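Lin1944 protein (Listeria innocua, PDB 3D7L) is of unknown function but belongs to the short-chain dehydrogenase/reductase family and is therefore probably an oxidoreductase. Local coordinates at residues D[18-22]-D[179-184]; D[41-45]-D[86-90]; D[49-53]-D[95-100]; D[109-113]-D[186-190]; D[116-122]-D[170-174]. The contacts are given in a common frame with arbitrary orientation. Numbering follows the deposited sequence.

Interaction 1 of 5, residues D[18-22]-D[179-184]; sequences AVKER and AAKVAR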
# COMPACT_ATOMS: atom_id res chain seq x y z
N ALA D 18 -19.74 -5.41 -15.31
CA ALA D 18 -19.81 -4.17 -16.10
C ALA D 18 -18.59 -4.01 -17.00
O ALA D 18 -18.70 -3.52 -18.13
CB ALA D 18 -19.97 -2.96 -15.22
N VAL D 19 -17.42 -4.43 -16.51
CA VAL D 19 -16.18 -4.36 -17.30
C VAL D 19 -16.27 -5.31 -18.48
O VAL D 19 -16.06 -4.90 -19.62
CB VAL D 19 -14.89 -4.59 -16.43
CG1 VAL D 19 -13.63 -4.66 -17.31
CG2 VAL D 19 -14.73 -3.46 -15.39
N LYS D 20 -16.64 -6.56 -18.21
CA LYS D 20 -16.85 -7.56 -19.24
C LYS D 20 -17.75 -7.04 -20.37
O LYS D 20 -17.45 -7.20 -21.55
CB LYS D 20 -17.44 -8.83 -18.62
CG LYS D 20 -17.46 -10.08 -19.55
CD LYS D 20 -18.20 -11.22 -18.85
CE LYS D 20 -18.39 -12.44 -19.75
NZ LYS D 20 -19.35 -12.17 -20.86
N GLU D 21 -18.85 -6.39 -20.00
CA GLU D 21 -19.82 -5.90 -20.97
C GLU D 21 -19.25 -4.91 -21.98
O GLU D 21 -19.59 -4.96 -23.17
CB GLU D 21 -21.03 -5.31 -20.27
CG GLU D 21 -22.27 -5.32 -21.14
CD GLU D 21 -23.57 -5.18 -20.34
OE1 GLU D 21 -24.65 -5.25 -20.98
OE2 GLU D 21 -23.51 -5.00 -19.10
N ARG D 22 -18.41 -3.99 -21.50
CA ARG D 22 -17.72 -3.05 -22.39
C ARG D 22 -16.68 -3.76 -23.25
O ARG D 22 -16.75 -3.69 -24.47
CB ARG D 22 -17.06 -1.90 -21.62
CG ARG D 22 -18.03 -0.85 -21.13
CD ARG D 22 -17.39 0.54 -21.00
NE ARG D 22 -17.24 1.17 -22.31
CZ ARG D 22 -18.19 1.84 -22.94
NH1 ARG D 22 -19.40 2.01 -22.41
NH2 ARG D 22 -17.94 2.36 -24.14
N ALA D 179 -21.63 1.68 -12.37
CA ALA D 179 -20.61 0.72 -12.76
C ALA D 179 -20.24 0.86 -14.25
O ALA D 179 -19.05 0.77 -14.59
CB ALA D 179 -21.07 -0.67 -12.45
N ALA D 180 -21.22 1.11 -15.12
CA ALA D 180 -20.96 1.43 -16.53
C ALA D 180 -19.93 2.56 -16.74
O ALA D 180 -19.16 2.53 -17.71
CB ALA D 180 -22.26 1.77 -17.27
N LYS D 181 -19.94 3.57 -15.86
CA LYS D 181 -19.00 4.69 -15.99
C LYS D 181 -17.60 4.26 -15.59
O LYS D 181 -16.62 4.59 -16.25
CB LYS D 181 -19.48 5.89 -15.18
CG LYS D 181 -18.65 7.15 -15.32
CD LYS D 181 -19.13 8.20 -14.36
CE LYS D 181 -18.35 9.48 -14.50
NZ LYS D 181 -18.89 10.53 -13.60
N VAL D 182 -17.48 3.52 -14.49
CA VAL D 182 -16.20 2.99 -14.09
C VAL D 182 -15.62 2.08 -15.18
O VAL D 182 -14.42 2.07 -15.41
CB VAL D 182 -16.29 2.24 -12.74
CG1 VAL D 182 -14.91 1.77 -12.28
CG2 VAL D 182 -16.90 3.16 -11.66
N ALA D 183 -16.49 1.33 -15.88
CA ALA D 183 -16.03 0.35 -16.89
C ALA D 183 -15.31 1.03 -18.06
O ALA D 183 -14.42 0.44 -18.68
CB ALA D 183 -17.19 -0.50 -17.36
N ARG D 184 -15.70 2.28 -18.34
CA ARG D 184 -15.07 3.12 -19.36
C ARG D 184 -13.58 3.37 -19.08
O ARG D 184 -12.77 3.37 -20.01
CB ARG D 184 -15.80 4.46 -19.50
CG ARG D 184 -17.12 4.40 -20.23
CD ARG D 184 -17.77 5.82 -20.30
NE ARG D 184 -19.14 5.75 -20.80
CZ ARG D 184 -19.49 5.75 -22.09
NH1 ARG D 184 -18.58 5.83 -23.06
NH2 ARG D 184 -20.78 5.69 -22.42
O HOH W 1 -19.78 4.31 -25.95
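Two helices pass close to one another here because small residues line the faces that meet. The axes of 18-22 and 179-184 approach to 8.5 Å and cross at -58°, and the CA atoms of V19 and A183 are only 4.7 Å apart. A183 is the principal bump of its helix: its CB points into a shallow hollow on the other helix, lying 3.5 Å from A18 O, 4.0 Å from V19 CA and 4.3 Å from V19 CG2. A18 answers in the reverse direction, its CB touching A179 CB at 3.8 Å and approaching A180 N at 4.3 Å. One turn further on, R22 is a much longer ridge. Its methylene chain lies across the second helix, with R22 CD 3.8 Å from A183 CB and 3.6 Å from R184 N. The R22 guanidinium then lies over one face of the R184 guanidinium, the two planes tilted, with R22 NH2 3.7 Å from R184 NH1. A water accepts from R22 NH2 (3.2 Å) and, weakly, from R184 NH1 (3.5 Å), while a salt bridge from R22 to E187 helps offset the like charges. V19 also rests on L8 of strand 5-9 and V182 on V155 and V201, so both helices lie on one face of the sheet. Packing first and last helices side by side on a parallel sheet is in keeping with the Rossmann-type fold of short-chain dehydrogenases/reductases.

Interaction 2 of 5, residues D[41-45]-D[86-90]; sequences VDITN and ISSKL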
# COMPACT_ATOMS: atom_id res chain seq x y z
N VAL D 41 -8.97 -19.33 -10.50
CA VAL D 41 -7.77 -18.86 -9.81
C VAL D 41 -8.12 -18.49 -8.36
O VAL D 41 -9.16 -17.89 -8.10
CB VAL D 41 -7.05 -17.68 -10.59
CG1 VAL D 41 -7.91 -16.41 -10.67
CG2 VAL D 41 -5.64 -17.37 -10.01
N ASP D 42 -7.29 -18.94 -7.43
CA ASP D 42 -7.26 -18.41 -6.07
C ASP D 42 -6.07 -17.46 -6.02
O ASP D 42 -4.91 -17.92 -6.00
CB ASP D 42 -7.08 -19.53 -5.03
CG ASP D 42 -7.03 -19.00 -3.60
OD1 ASP D 42 -6.93 -17.77 -3.41
OD2 ASP D 42 -7.08 -19.82 -2.66
N ILE D 43 -6.36 -16.15 -6.01
CA ILE D 43 -5.32 -15.13 -6.10
C ILE D 43 -4.50 -15.05 -4.82
O ILE D 43 -3.44 -14.41 -4.82
CB ILE D 43 -5.87 -13.71 -6.44
CG1 ILE D 43 -6.68 -13.13 -5.26
CG2 ILE D 43 -6.62 -13.70 -7.80
CD1 ILE D 43 -7.19 -11.67 -5.45
N THR D 44 -5.00 -15.64 -3.73
CA THR D 44 -4.20 -15.73 -2.48
C THR D 44 -3.15 -16.84 -2.53
O THR D 44 -2.31 -16.96 -1.62
CB THR D 44 -5.05 -15.92 -1.20
OG1 THR D 44 -5.48 -17.28 -1.13
CG2 THR D 44 -6.26 -14.98 -1.17
N ASN D 45 -3.19 -17.65 -3.58
CA ASN D 45 -2.29 -18.78 -3.71
C ASN D 45 -1.43 -18.64 -4.97
O ASN D 45 -1.94 -18.65 -6.10
CB ASN D 45 -3.13 -20.06 -3.68
CG ASN D 45 -2.31 -21.32 -3.74
OD1 ASN D 45 -1.69 -21.62 -4.78
ND2 ASN D 45 -2.32 -22.09 -2.66
N ILE D 86 -4.02 -8.21 2.99
CA ILE D 86 -2.65 -8.33 2.48
C ILE D 86 -2.50 -9.45 1.47
O ILE D 86 -1.82 -9.26 0.45
CB ILE D 86 -1.61 -8.42 3.61
CG1 ILE D 86 -1.54 -7.08 4.36
CG2 ILE D 86 -0.24 -8.79 3.05
CD1 ILE D 86 -0.60 -7.06 5.56
N SER D 87 -3.17 -10.58 1.69
CA SER D 87 -3.05 -11.71 0.75
C SER D 87 -3.93 -11.57 -0.48
O SER D 87 -3.67 -12.22 -1.49
CB SER D 87 -3.29 -13.08 1.44
OG SER D 87 -4.67 -13.27 1.68
N SER D 88 -4.96 -10.72 -0.41
CA SER D 88 -5.99 -10.68 -1.46
C SER D 88 -6.02 -9.38 -2.30
O SER D 88 -5.37 -9.32 -3.34
CB SER D 88 -7.37 -11.01 -0.88
OG SER D 88 -8.33 -11.16 -1.92
N LYS D 89 -6.77 -8.36 -1.87
CA LYS D 89 -6.84 -7.11 -2.62
C LYS D 89 -5.45 -6.53 -2.85
O LYS D 89 -5.19 -5.98 -3.91
CB LYS D 89 -7.75 -6.08 -1.93
CG LYS D 89 -7.89 -4.73 -2.64
CD LYS D 89 -8.78 -4.83 -3.86
CE LYS D 89 -9.01 -3.49 -4.55
NZ LYS D 89 -9.84 -2.59 -3.73
N LEU D 90 -4.57 -6.65 -1.85
CA LEU D 90 -3.21 -6.11 -1.95
C LEU D 90 -2.28 -7.08 -2.69
O LEU D 90 -1.92 -6.84 -3.85
CB LEU D 90 -2.64 -5.76 -0.57
CG LEU D 90 -1.36 -4.89 -0.52
CD1 LEU D 90 -1.25 -4.20 0.85
CD2 LEU D 90 -0.09 -5.67 -0.84
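T44 and S87, then I43, dominate the 179 Å² buried here. T44 CG2 sits 3.7 Å from S87 OG and 4.1 Å from S88 CB, so the threonine methyl rests against the two serines at the point where the backbones come closest (T44 CA to S87 CA, 5.3 Å). Its hydroxyl is turned back into its own loop: T44 OG1 donates to D42 OD1 (2.7 Å), which also accepts from T44 N (2.9 Å) in an Asx turn, inside a type I turn closed by N45 N to D42 O (3.0 Å). I43 reaches across with CD1, 3.6 Å from S88 O and 3.7 Å from S88 OG. The serine hydroxyls have partners of their own, S87 with V84 O and S88 with S68 N, which suits a contact made by van der Waals packing. The loop 41-45 links strand 39-40 to helix 46-56, whose N-cap is N45. It leans on a pi-type turn of helix 79-100, which packs against helix 126-142 and, through I86 and L90, against the second subunit.

Interaction 3 of 5, residues D[49-53]-D[95-100]; sequences IKKMY and NLVLLG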
# COMPACT_ATOMS: atom_id res chain seq x y z
N ILE D 49 -2.13 -19.05 -9.14
CA ILE D 49 -1.97 -18.01 -10.16
C ILE D 49 -1.11 -18.53 -11.32
O ILE D 49 -1.44 -18.31 -12.50
CB ILE D 49 -1.37 -16.69 -9.59
CG1 ILE D 49 -2.36 -16.01 -8.63
CG2 ILE D 49 -0.99 -15.74 -10.70
CD1 ILE D 49 -1.70 -15.15 -7.61
N LYS D 50 -0.01 -19.18 -10.99
CA LYS D 50 0.88 -19.71 -12.03
C LYS D 50 0.16 -20.71 -12.91
O LYS D 50 0.33 -20.67 -14.14
CB LYS D 50 2.13 -20.32 -11.43
CG LYS D 50 2.78 -19.40 -10.45
CD LYS D 50 4.27 -19.45 -10.53
CE LYS D 50 4.85 -20.45 -9.57
NZ LYS D 50 5.98 -19.79 -8.82
N LYS D 51 -0.64 -21.59 -12.30
CA LYS D 51 -1.42 -22.55 -13.08
C LYS D 51 -2.39 -21.85 -14.03
O LYS D 51 -2.51 -22.22 -15.20
CB LYS D 51 -2.20 -23.51 -12.17
CG LYS D 51 -1.97 -24.98 -12.46
CD LYS D 51 -2.62 -25.48 -13.76
CE LYS D 51 -2.03 -26.83 -14.17
NZ LYS D 51 -2.50 -28.02 -13.34
N MSE D 52 -3.08 -20.83 -13.52
CA MSE D 52 -3.99 -20.04 -14.35
C MSE D 52 -3.27 -19.53 -15.60
O MSE D 52 -3.76 -19.71 -16.71
CB MSE D 52 -4.65 -18.90 -13.58
CG MSE D 52 -5.53 -18.00 -14.47
SE MSE D 52 -5.92 -16.29 -13.72
CE MSE D 52 -4.15 -15.53 -13.66
N TYR D 53 -2.11 -18.91 -15.41
CA TYR D 53 -1.36 -18.34 -16.52
C TYR D 53 -0.82 -19.38 -17.53
O TYR D 53 -0.72 -19.08 -18.73
CB TYR D 53 -0.22 -17.44 -16.01
CG TYR D 53 -0.66 -16.06 -15.55
CD1 TYR D 53 -1.51 -15.26 -16.34
CD2 TYR D 53 -0.22 -15.54 -14.32
CE1 TYR D 53 -1.91 -13.98 -15.90
CE2 TYR D 53 -0.61 -14.28 -13.88
CZ TYR D 53 -1.45 -13.50 -14.68
OH TYR D 53 -1.82 -12.25 -14.22
N ASN D 95 0.63 -9.88 -7.13
CA ASN D 95 1.12 -11.17 -7.61
C ASN D 95 0.62 -11.49 -9.01
O ASN D 95 1.36 -12.07 -9.80
CB ASN D 95 0.83 -12.30 -6.60
CG ASN D 95 1.76 -12.21 -5.37
OD1 ASN D 95 2.70 -11.44 -5.38
ND2 ASN D 95 1.47 -12.98 -4.33
N LEU D 96 -0.60 -11.07 -9.35
CA LEU D 96 -1.03 -11.25 -10.74
C LEU D 96 -0.11 -10.52 -11.71
O LEU D 96 0.07 -10.95 -12.85
CB LEU D 96 -2.47 -10.79 -10.96
CG LEU D 96 -3.62 -11.46 -10.22
CD1 LEU D 96 -4.85 -10.63 -10.49
CD2 LEU D 96 -3.84 -12.96 -10.59
N VAL D 97 0.47 -9.40 -11.27
CA VAL D 97 1.45 -8.67 -12.07
C VAL D 97 2.81 -9.37 -12.01
O VAL D 97 3.40 -9.67 -13.06
CB VAL D 97 1.58 -7.19 -11.61
CG1 VAL D 97 2.75 -6.53 -12.28
CG2 VAL D 97 0.27 -6.43 -11.86
N LEU D 98 3.29 -9.68 -10.81
CA LEU D 98 4.61 -10.32 -10.71
C LEU D 98 4.69 -11.65 -11.47
O LEU D 98 5.75 -12.01 -11.98
CB LEU D 98 5.04 -10.52 -9.25
CG LEU D 98 5.05 -9.26 -8.38
CD1 LEU D 98 5.50 -9.60 -6.99
CD2 LEU D 98 5.93 -8.15 -8.96
N LEU D 99 3.58 -12.38 -11.52
CA LEU D 99 3.56 -13.70 -12.19
C LEU D 99 3.04 -13.68 -13.65
O LEU D 99 3.19 -14.67 -14.37
CB LEU D 99 2.80 -14.72 -11.34
CG LEU D 99 3.35 -14.94 -9.92
CD1 LEU D 99 2.36 -15.62 -8.99
CD2 LEU D 99 4.69 -15.68 -9.91
N GLY D 100 2.48 -12.55 -14.08
CA GLY D 100 1.83 -12.41 -15.38
C GLY D 100 2.53 -11.66 -16.52
O GLY D 100 2.05 -11.69 -17.66
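L96 and I49 form the apolar centre, with I49 CG1 3.9 Å from L96 CD2 and the selenomethionine M52 adding its CE at 4.0 Å from the same L96 CD2. L99 extends this core, its CD1 lying 3.8 Å from I49 CG2, and the aliphatic part of K50 lies along its flank (K50 CD to L99 CD2, 3.8 Å). One turn beyond I49, Y53 lays its ring over G100: the G100 CA is 3.7 Å from the ring centroid, a CH-pi contact over the face. A side chain at this glycine would collide with the tyrosine hydroxyl. The polar edge is Y53 OH, which donates a 2.7 Å hydrogen bond to L96 O. The helix axes come within 9.9 Å and cross at -52°. Beneath the pair lies the parallel sheet, where M52 and Y53 touch L7, and L96 meets I9 and S64; helix 126-142 packs against V97 and L98 through F138, and P79 of the second subunit lies against N95 and L99.

Interaction 4 of 5, residues D[109-113]-D[186-190]; sequences SFTLT and FEKSV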
# COMPACT_ATOMS: atom_id res chain seq x y z
N SER D 109 -1.00 -4.72 -21.63
CA SER D 109 -1.20 -3.90 -20.42
C SER D 109 -1.75 -4.68 -19.24
O SER D 109 -2.41 -5.70 -19.45
CB SER D 109 -2.17 -2.74 -20.71
OG SER D 109 -3.49 -3.23 -20.89
N PHE D 110 -1.48 -4.19 -18.02
CA PHE D 110 -2.19 -4.60 -16.80
C PHE D 110 -3.15 -3.49 -16.36
O PHE D 110 -2.80 -2.32 -16.44
CB PHE D 110 -1.20 -4.81 -15.63
CG PHE D 110 -0.32 -6.00 -15.77
CD1 PHE D 110 -0.77 -7.27 -15.42
CD2 PHE D 110 0.99 -5.86 -16.23
CE1 PHE D 110 0.06 -8.39 -15.54
CE2 PHE D 110 1.83 -6.99 -16.34
CZ PHE D 110 1.35 -8.23 -15.98
N THR D 111 -4.34 -3.84 -15.88
CA THR D 111 -5.20 -2.86 -15.21
C THR D 111 -5.62 -3.43 -13.86
O THR D 111 -6.17 -4.53 -13.80
CB THR D 111 -6.43 -2.50 -16.01
OG1 THR D 111 -6.03 -2.19 -17.34
CG2 THR D 111 -7.16 -1.32 -15.41
N LEU D 112 -5.38 -2.68 -12.78
CA LEU D 112 -5.67 -3.16 -11.42
C LEU D 112 -6.75 -2.32 -10.75
O LEU D 112 -6.93 -1.17 -11.12
CB LEU D 112 -4.39 -3.14 -10.58
CG LEU D 112 -3.45 -4.35 -10.53
CD1 LEU D 112 -3.49 -5.35 -11.73
CD2 LEU D 112 -1.99 -3.92 -10.17
N THR D 113 -7.47 -2.86 -9.77
CA THR D 113 -8.55 -2.05 -9.16
C THR D 113 -8.15 -1.54 -7.78
O THR D 113 -7.61 -2.28 -6.98
CB THR D 113 -9.89 -2.83 -9.05
OG1 THR D 113 -10.30 -3.27 -10.36
CG2 THR D 113 -10.99 -1.95 -8.46
N PHE D 186 -11.56 1.33 -17.35
CA PHE D 186 -10.92 0.07 -17.71
C PHE D 186 -10.70 -0.03 -19.22
O PHE D 186 -9.61 -0.39 -19.65
CB PHE D 186 -11.74 -1.12 -17.22
CG PHE D 186 -11.61 -1.41 -15.75
CD1 PHE D 186 -10.62 -2.27 -15.28
CD2 PHE D 186 -12.49 -0.83 -14.84
CE1 PHE D 186 -10.51 -2.54 -13.90
CE2 PHE D 186 -12.40 -1.11 -13.49
CZ PHE D 186 -11.39 -1.96 -13.02
N GLU D 187 -11.72 0.31 -20.01
CA GLU D 187 -11.57 0.37 -21.47
C GLU D 187 -10.47 1.38 -21.87
O GLU D 187 -9.69 1.11 -22.77
CB GLU D 187 -12.88 0.69 -22.17
CG GLU D 187 -12.73 0.88 -23.68
CD GLU D 187 -14.05 1.18 -24.40
OE1 GLU D 187 -15.13 1.09 -23.80
OE2 GLU D 187 -14.01 1.49 -25.60
N LYS D 188 -10.43 2.54 -21.20
CA LYS D 188 -9.40 3.54 -21.41
C LYS D 188 -8.02 2.92 -21.14
O LYS D 188 -7.11 3.09 -21.95
CB LYS D 188 -9.65 4.76 -20.50
CG LYS D 188 -8.65 5.88 -20.67
CD LYS D 188 -8.96 7.05 -19.73
CE LYS D 188 -7.86 8.10 -19.81
NZ LYS D 188 -7.72 8.76 -21.13
N SER D 189 -7.87 2.19 -20.03
CA SER D 189 -6.60 1.52 -19.73
C SER D 189 -6.22 0.47 -20.77
O SER D 189 -5.09 0.47 -21.22
CB SER D 189 -6.59 0.91 -18.32
OG SER D 189 -5.33 0.36 -18.08
N VAL D 190 -7.15 -0.38 -21.18
CA VAL D 190 -6.82 -1.44 -22.14
C VAL D 190 -6.55 -0.92 -23.55
O VAL D 190 -5.59 -1.35 -24.21
CB VAL D 190 -7.93 -2.55 -22.15
CG1 VAL D 190 -7.72 -3.59 -23.31
CG2 VAL D 190 -8.01 -3.24 -20.81
O HOH W 2 -3.80 -3.63 -23.58
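Strand 109-113 and helix 186-190 run nearly antiparallel, their N-to-C directions differing by 157°, with axes 8.6 Å apart at closest approach. The strand is extended, so its side chains alternate: those of S109 and T111 point toward the helix, while F110 and L112 point away from it. The CA atoms of S109 and V190 are 6.4 Å apart, as are those of T111 and S189. Between the last two runs the direct hydrogen bond of the contact, T111 OG1 to S189 OG at 2.7 Å, in which either hydroxyl could be the donor. Toward the end of the strand, F186 fills the space beside it: its CD1 is 3.6 Å from T111 CG2, and its CZ meets T113 OG1 at 3.2 Å near the ring plane, although that hydroxyl is hydrogen-bonded to S64 O. At the other end a water bridges S109 OG (2.7 Å) and V190 O (3.0 Å), the water donating to the carbonyl. Strand 108-113 lies between strands 59-64 and 151-157 in the parallel sheet. Helix 179-191 covers one face of it, with F186 wedged among V63, V155 and, on helix 14-23, L15 and V19; the opposite side chain F110 faces I101 and M146.

Interaction 5 of 5, residues D[116-122]-D[170-174]; sequences IMMEDPI and FFEGF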
# COMPACT_ATOMS: atom_id res chain seq x y z
N ILE D 116 -11.90 4.57 -3.88
CA ILE D 116 -11.98 5.87 -3.22
C ILE D 116 -11.61 5.83 -1.72
O ILE D 116 -11.29 6.83 -1.13
CB ILE D 116 -13.39 6.51 -3.39
CG1 ILE D 116 -13.35 8.04 -3.20
CG2 ILE D 116 -14.40 5.79 -2.51
CD1 ILE D 116 -14.63 8.75 -3.46
N MSE D 117 -11.66 4.66 -1.10
CA MSE D 117 -11.42 4.61 0.35
C MSE D 117 -10.01 5.04 0.76
O MSE D 117 -9.81 5.47 1.89
CB MSE D 117 -11.74 3.24 0.91
CG MSE D 117 -13.20 3.10 1.19
SE MSE D 117 -13.56 1.40 2.03
CE MSE D 117 -14.06 0.40 0.47
N MSE D 118 -9.05 4.93 -0.16
CA MSE D 118 -7.71 5.48 0.08
C MSE D 118 -7.63 7.02 0.08
O MSE D 118 -6.66 7.57 0.59
CB MSE D 118 -6.73 4.92 -0.94
CG MSE D 118 -7.01 5.42 -2.36
SE MSE D 118 -5.61 4.90 -3.61
CE MSE D 118 -6.42 5.50 -5.26
N GLU D 119 -8.61 7.70 -0.52
CA GLU D 119 -8.57 9.18 -0.69
C GLU D 119 -9.66 9.93 0.08
O GLU D 119 -9.48 11.10 0.43
CB GLU D 119 -8.72 9.57 -2.17
CG GLU D 119 -7.83 8.77 -3.12
CD GLU D 119 -7.34 9.58 -4.34
OE1 GLU D 119 -6.76 10.68 -4.13
OE2 GLU D 119 -7.52 9.09 -5.50
N ASP D 120 -10.79 9.27 0.30
CA ASP D 120 -11.96 9.88 0.95
C ASP D 120 -12.42 8.86 1.98
O ASP D 120 -13.39 8.12 1.74
CB ASP D 120 -13.05 10.07 -0.12
CG ASP D 120 -14.17 11.00 0.32
OD1 ASP D 120 -14.34 11.28 1.54
OD2 ASP D 120 -14.90 11.45 -0.59
N PRO D 121 -11.68 8.77 3.11
CA PRO D 121 -11.80 7.58 3.96
C PRO D 121 -13.10 7.47 4.75
O PRO D 121 -13.74 8.49 5.06
CB PRO D 121 -10.62 7.69 4.92
CG PRO D 121 -10.30 9.15 4.97
CD PRO D 121 -10.65 9.71 3.62
N ILE D 122 -13.47 6.23 5.08
CA ILE D 122 -14.65 5.96 5.90
C ILE D 122 -14.30 5.07 7.10
O ILE D 122 -13.27 4.36 7.11
CB ILE D 122 -15.79 5.31 5.07
CG1 ILE D 122 -15.29 3.98 4.47
CG2 ILE D 122 -16.35 6.32 4.02
CD1 ILE D 122 -16.39 3.03 4.08
N PHE D 170 -22.68 2.76 5.10
CA PHE D 170 -21.23 2.91 5.31
C PHE D 170 -20.64 4.11 4.58
O PHE D 170 -19.49 4.47 4.84
CB PHE D 170 -20.49 1.62 4.90
CG PHE D 170 -20.95 0.42 5.66
CD1 PHE D 170 -20.55 0.22 6.98
CD2 PHE D 170 -21.89 -0.46 5.09
CE1 PHE D 170 -21.01 -0.87 7.71
CE2 PHE D 170 -22.37 -1.55 5.81
CZ PHE D 170 -21.94 -1.75 7.13
N PHE D 171 -21.42 4.70 3.66
CA PHE D 171 -20.94 5.76 2.78
C PHE D 171 -21.93 6.93 2.80
O PHE D 171 -22.26 7.51 1.77
CB PHE D 171 -20.82 5.23 1.35
CG PHE D 171 -19.61 4.36 1.11
CD1 PHE D 171 -19.69 3.00 1.26
CD2 PHE D 171 -18.42 4.93 0.68
CE1 PHE D 171 -18.55 2.20 1.02
CE2 PHE D 171 -17.28 4.16 0.44
CZ PHE D 171 -17.35 2.78 0.60
N GLU D 172 -22.43 7.25 3.99
CA GLU D 172 -23.49 8.26 4.09
C GLU D 172 -23.02 9.61 3.52
O GLU D 172 -21.91 10.08 3.81
CB GLU D 172 -23.97 8.40 5.53
CG GLU D 172 -24.74 7.19 6.02
CD GLU D 172 -24.96 7.22 7.50
OE1 GLU D 172 -23.97 7.15 8.26
OE2 GLU D 172 -26.13 7.30 7.92
N GLY D 173 -23.84 10.23 2.67
CA GLY D 173 -23.43 11.50 2.07
C GLY D 173 -22.54 11.39 0.84
O GLY D 173 -22.19 12.39 0.22
N PHE D 174 -22.16 10.17 0.48
CA PHE D 174 -21.41 9.94 -0.76
C PHE D 174 -22.42 10.01 -1.92
O PHE D 174 -23.66 9.95 -1.70
CB PHE D 174 -20.69 8.57 -0.74
CG PHE D 174 -19.32 8.55 -0.06
CD1 PHE D 174 -18.16 8.27 -0.80
CD2 PHE D 174 -19.19 8.78 1.33
CE1 PHE D 174 -16.89 8.21 -0.18
CE2 PHE D 174 -17.92 8.71 1.97
CZ PHE D 174 -16.77 8.44 1.22
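I116 opens the first segment in a short 3-10 turn, its CD1 meeting the edge of the F174 ring (CE1, 4.0 Å) and its CG2 lying 4.4 Å from F171 CE2. Next comes the selenomethionine M117, whose CE lies near the plane of the F171 ring, 4.1 Å from CZ. After the turn, where E119 N and D120 N both bond to I116 O at 2.9 Å, the carbonyl D120 O lies 3.4 Å from F174 CZ at the ring edge. I122 ends the walk between the aromatics: its CD1 sits over the face of F171, 3.9 Å from the centroid in a CH-pi contact, and 3.5 Å from F170 O, while I122 CG2 is 3.5 Å from F174 CE2. A type II turn from F171 to F174, with G173 at positive phi, presents the two rings on the same side. W164 touches both rings, and F170 stacks edge-to-face on F71. The chemistry is thus apolar and aromatic, implying that hydrophobic packing and shape, not directional polar bonds, hold these two loops together.

How the interactions relate
Interactions 1 and 4 belong to one face of the Rossmann-type sheet and 2 and 3 to the other, while interaction 5 joins loops beyond the strands. Interactions 1 and 4 share helix 179-191, their centres 11 Å apart, and meet through the R22 NE to E187 OE1 salt bridge (2.6 Å) and V19 CG2 on F186 CD2 (3.5 Å). Interactions 2 and 3 share helix 79-100, also with centres 11 Å apart, and join through I43 O and I49 CD1 (3.4 Å). Across the sheet, F110 and L112 of interaction 4 pack on V97 of interaction 3, so strand 109-113 connects the two layers. Interaction 5 is more peripheral, its centre about 31 Å from that of interaction 3.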